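Local coordinates for phosphatidylglycerol lysyltransferase C-terminal domain-containing protein (Bacteroides thetaiotaomicron, PDB 2HQY) that is of unknown function but binds coenzyme A and may be an acyltransferase related to phosphatidylglycerol lysyltransferases, at residues 35-40 with 191-196. Numbering follows the deposited sequence.
Sequences CSWRFL and RRALIY
Phe39 and Arg192 meet where the turn between helices 31-36 and 38-41 packs against helix 185-199, a helix-to-helix contact within an acetyltransferase-clan fold, at the dimer interface. Followed outward, Arg192 meets Phe39 at its base and again at its tip. Its CB makes a CH-pi contact over the ring centre, 3.5 Å from the centroid and 14° off the normal. CG comes next, 3.9 Å from CE1 of Phe39. The chain then swings clear, bending at chi2 and chi3, and the guanidinium folds back so that Phe39 CD1 lies over one of its faces, 3.8 Å from NH1, the planes 43° apart; NH2 lies 4.0 Å from Phe39 CB. Both terminal nitrogens have partners on the second subunit: NH1 bonds to Phe39 O there, and NH2 forms a salt bridge with Asp42, so the polar tip belongs to the dimer interface.

Ala193 CB touches both aromatic residues: it lies over one face of Trp37, 3.5 Å from the centroid of the five-membered ring, and also meets Phe39 CE2. Ala193 CA makes a CA-H...O contact of 3.3 Å with Ser36 O, evidence of close backbone approach. The Trp37 side chain lies about 7 Å from the bound coenzyme A, placing the contact near the pocket without forming a direct ligand contact. One helical turn on, Tyr196 lies against the end of helix 31-36. Its hydroxyl hydrogen-bonds to Asp6 of the second subunit, which also forms a salt bridge with Arg38, whose NH1 hydrogen-bonds to Ile7 O as well. The guanidinium of Arg38 stands almost perpendicular to the tyrosine ring (85°), and Tyr196 CE2 rests 3.7 Å from Cys35 CB.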
loop_
_atom_site.group_PDB
_atom_site.type_symbol
_atom_site.label_atom_id
_atom_site.label_comp_id
_atom_site.label_asym_id
_atom_site.label_seq_id
_atom_site.Cartn_x
_atom_site.Cartn_y
_atom_site.Cartn_z
ATOM N N CYS A 35 1.846 3.394 -9.237
ATOM C CA CYS A 35 1.924 3.892 -7.865
ATOM C C CYS A 35 0.592 3.753 -7.123
ATOM O O CYS A 35 0.577 3.408 -5.917
ATOM C CB CYS A 35 2.304 5.370 -7.873
ATOM S SG CYS A 35 4.009 5.665 -8.364
ATOM N N SER A 36 -0.497 4.056 -7.841
ATOM C CA SER A 36 -1.839 4.156 -7.241
ATOM C C SER A 36 -2.373 2.791 -6.821
ATOM O O SER A 36 -3.183 2.704 -5.898
ATOM C CB SER A 36 -2.855 4.831 -8.190
ATOM O OG SER A 36 -2.510 6.179 -8.491
ATOM N N TRP A 37 -1.923 1.732 -7.507
ATOM C CA TRP A 37 -2.327 0.356 -7.157
ATOM C C TRP A 37 -1.327 -0.403 -6.279
ATOM O O TRP A 37 -1.532 -1.590 -5.957
ATOM C CB TRP A 37 -2.705 -0.453 -8.425
ATOM C CG TRP A 37 -4.049 0.015 -8.995
ATOM C CD1 TRP A 37 -4.256 1.032 -9.882
ATOM C CD2 TRP A 37 -5.344 -0.488 -8.646
ATOM N NE1 TRP A 37 -5.613 1.178 -10.131
ATOM C CE2 TRP A 37 -6.301 0.256 -9.386
ATOM C CE3 TRP A 37 -5.789 -1.518 -7.808
ATOM C CZ2 TRP A 37 -7.680 0.014 -9.293
ATOM C CZ3 TRP A 37 -7.168 -1.771 -7.723
ATOM C CH2 TRP A 37 -8.095 -0.996 -8.467
ATOM N N ARG A 38 -0.242 0.275 -5.881
ATOM C CA ARG A 38 0.771 -0.356 -5.028
ATOM C C ARG A 38 0.160 -0.886 -3.705
ATOM O O ARG A 38 0.625 -1.881 -3.140
ATOM C CB ARG A 38 1.884 0.651 -4.732
ATOM C CG ARG A 38 3.103 0.076 -3.946
ATOM C CD ARG A 38 3.997 1.222 -3.450
ATOM N NE ARG A 38 3.222 2.084 -2.561
ATOM C CZ ARG A 38 3.428 3.378 -2.367
ATOM N NH1 ARG A 38 4.443 4.002 -2.969
ATOM N NH2 ARG A 38 2.613 4.036 -1.526
ATOM N N PHE A 39 -0.874 -0.201 -3.215
ATOM C CA PHE A 39 -1.508 -0.566 -1.939
ATOM C C PHE A 39 -2.062 -2.000 -2.051
ATOM O O PHE A 39 -2.192 -2.677 -1.059
ATOM C CB PHE A 39 -2.655 0.389 -1.592
ATOM C CG PHE A 39 -3.922 0.064 -2.318
ATOM C CD1 PHE A 39 -4.872 -0.806 -1.754
ATOM C CD2 PHE A 39 -4.135 0.546 -3.624
ATOM C CE1 PHE A 39 -6.058 -1.170 -2.485
ATOM C CE2 PHE A 39 -5.295 0.163 -4.374
ATOM C CZ PHE A 39 -6.260 -0.691 -3.790
ATOM N N LEU A 40 -2.396 -2.438 -3.269
ATOM C CA LEU A 40 -3.022 -3.757 -3.419
ATOM C C LEU A 40 -1.970 -4.852 -3.676
ATOM O O LEU A 40 -2.148 -6.027 -3.283
ATOM C CB LEU A 40 -4.044 -3.720 -4.555
ATOM C CG LEU A 40 -4.934 -4.973 -4.731
ATOM C CD1 LEU A 40 -5.676 -5.285 -3.412
ATOM C CD2 LEU A 40 -5.935 -4.742 -5.866
ATOM N N ARG A 191 -11.402 2.854 -5.261
ATOM C CA ARG A 191 -11.411 4.065 -4.422
ATOM C C ARG A 191 -10.020 4.336 -3.831
ATOM O O ARG A 191 -9.579 5.482 -3.823
ATOM C CB ARG A 191 -12.418 3.973 -3.283
ATOM C CG ARG A 191 -12.329 5.203 -2.357
ATOM C CD ARG A 191 -13.528 5.291 -1.398
ATOM N NE ARG A 191 -13.654 4.046 -0.632
ATOM C CZ ARG A 191 -14.702 3.742 0.140
ATOM N NH1 ARG A 191 -15.712 4.606 0.279
ATOM N NH2 ARG A 191 -14.730 2.569 0.768
ATOM N N ARG A 192 -9.359 3.302 -3.305
ATOM C CA ARG A 192 -7.991 3.488 -2.742
ATOM C C ARG A 192 -7.018 4.043 -3.796
ATOM O O ARG A 192 -6.221 4.958 -3.514
ATOM C CB ARG A 192 -7.461 2.163 -2.173
ATOM C CG ARG A 192 -8.199 1.702 -0.898
ATOM C CD ARG A 192 -8.003 2.702 0.287
ATOM N NE ARG A 192 -6.606 3.122 0.407
ATOM C CZ ARG A 192 -5.602 2.397 0.910
ATOM N NH1 ARG A 192 -5.806 1.162 1.420
ATOM N NH2 ARG A 192 -4.379 2.936 0.920
ATOM N N ALA A 193 -7.083 3.495 -5.006
ATOM C CA ALA A 193 -6.192 3.946 -6.088
ATOM C C ALA A 193 -6.540 5.362 -6.547
ATOM O O ALA A 193 -5.651 6.193 -6.756
ATOM C CB ALA A 193 -6.243 2.972 -7.250
ATOM N N LEU A 194 -7.834 5.647 -6.641
ATOM C CA LEU A 194 -8.284 6.956 -7.123
ATOM C C LEU A 194 -7.874 8.060 -6.145
ATOM O O LEU A 194 -7.388 9.114 -6.540
ATOM C CB LEU A 194 -9.812 6.890 -7.293
ATOM C CG LEU A 194 -10.572 8.030 -7.936
ATOM C CD1 LEU A 194 -11.939 7.459 -8.449
ATOM C CD2 LEU A 194 -10.779 9.111 -6.863
ATOM N N ILE A 195 -8.073 7.797 -4.870
ATOM C CA ILE A 195 -7.757 8.776 -3.842
ATOM C C ILE A 195 -6.233 9.029 -3.772
ATOM O O ILE A 195 -5.792 10.181 -3.651
ATOM C CB ILE A 195 -8.360 8.358 -2.493
ATOM C CG1 ILE A 195 -9.913 8.534 -2.533
ATOM C CG2 ILE A 195 -7.635 9.112 -1.343
ATOM C CD1 ILE A 195 -10.619 7.973 -1.302
ATOM N N TYR A 196 -5.429 7.972 -3.858
ATOM C CA TYR A 196 -3.962 8.167 -3.909
ATOM C C TYR A 196 -3.601 9.062 -5.099
ATOM O O TYR A 196 -2.801 9.986 -4.971
ATOM C CB TYR A 196 -3.248 6.816 -4.018
ATOM C CG TYR A 196 -1.747 6.931 -4.163
ATOM C CD1 TYR A 196 -0.898 6.761 -3.067
ATOM C CD2 TYR A 196 -1.183 7.205 -5.408
ATOM C CE1 TYR A 196 0.485 6.851 -3.225
ATOM C CE2 TYR A 196 0.195 7.309 -5.584
ATOM C CZ TYR A 196 1.018 7.112 -4.508
ATOM O OH TYR A 196 2.388 7.235 -4.680
#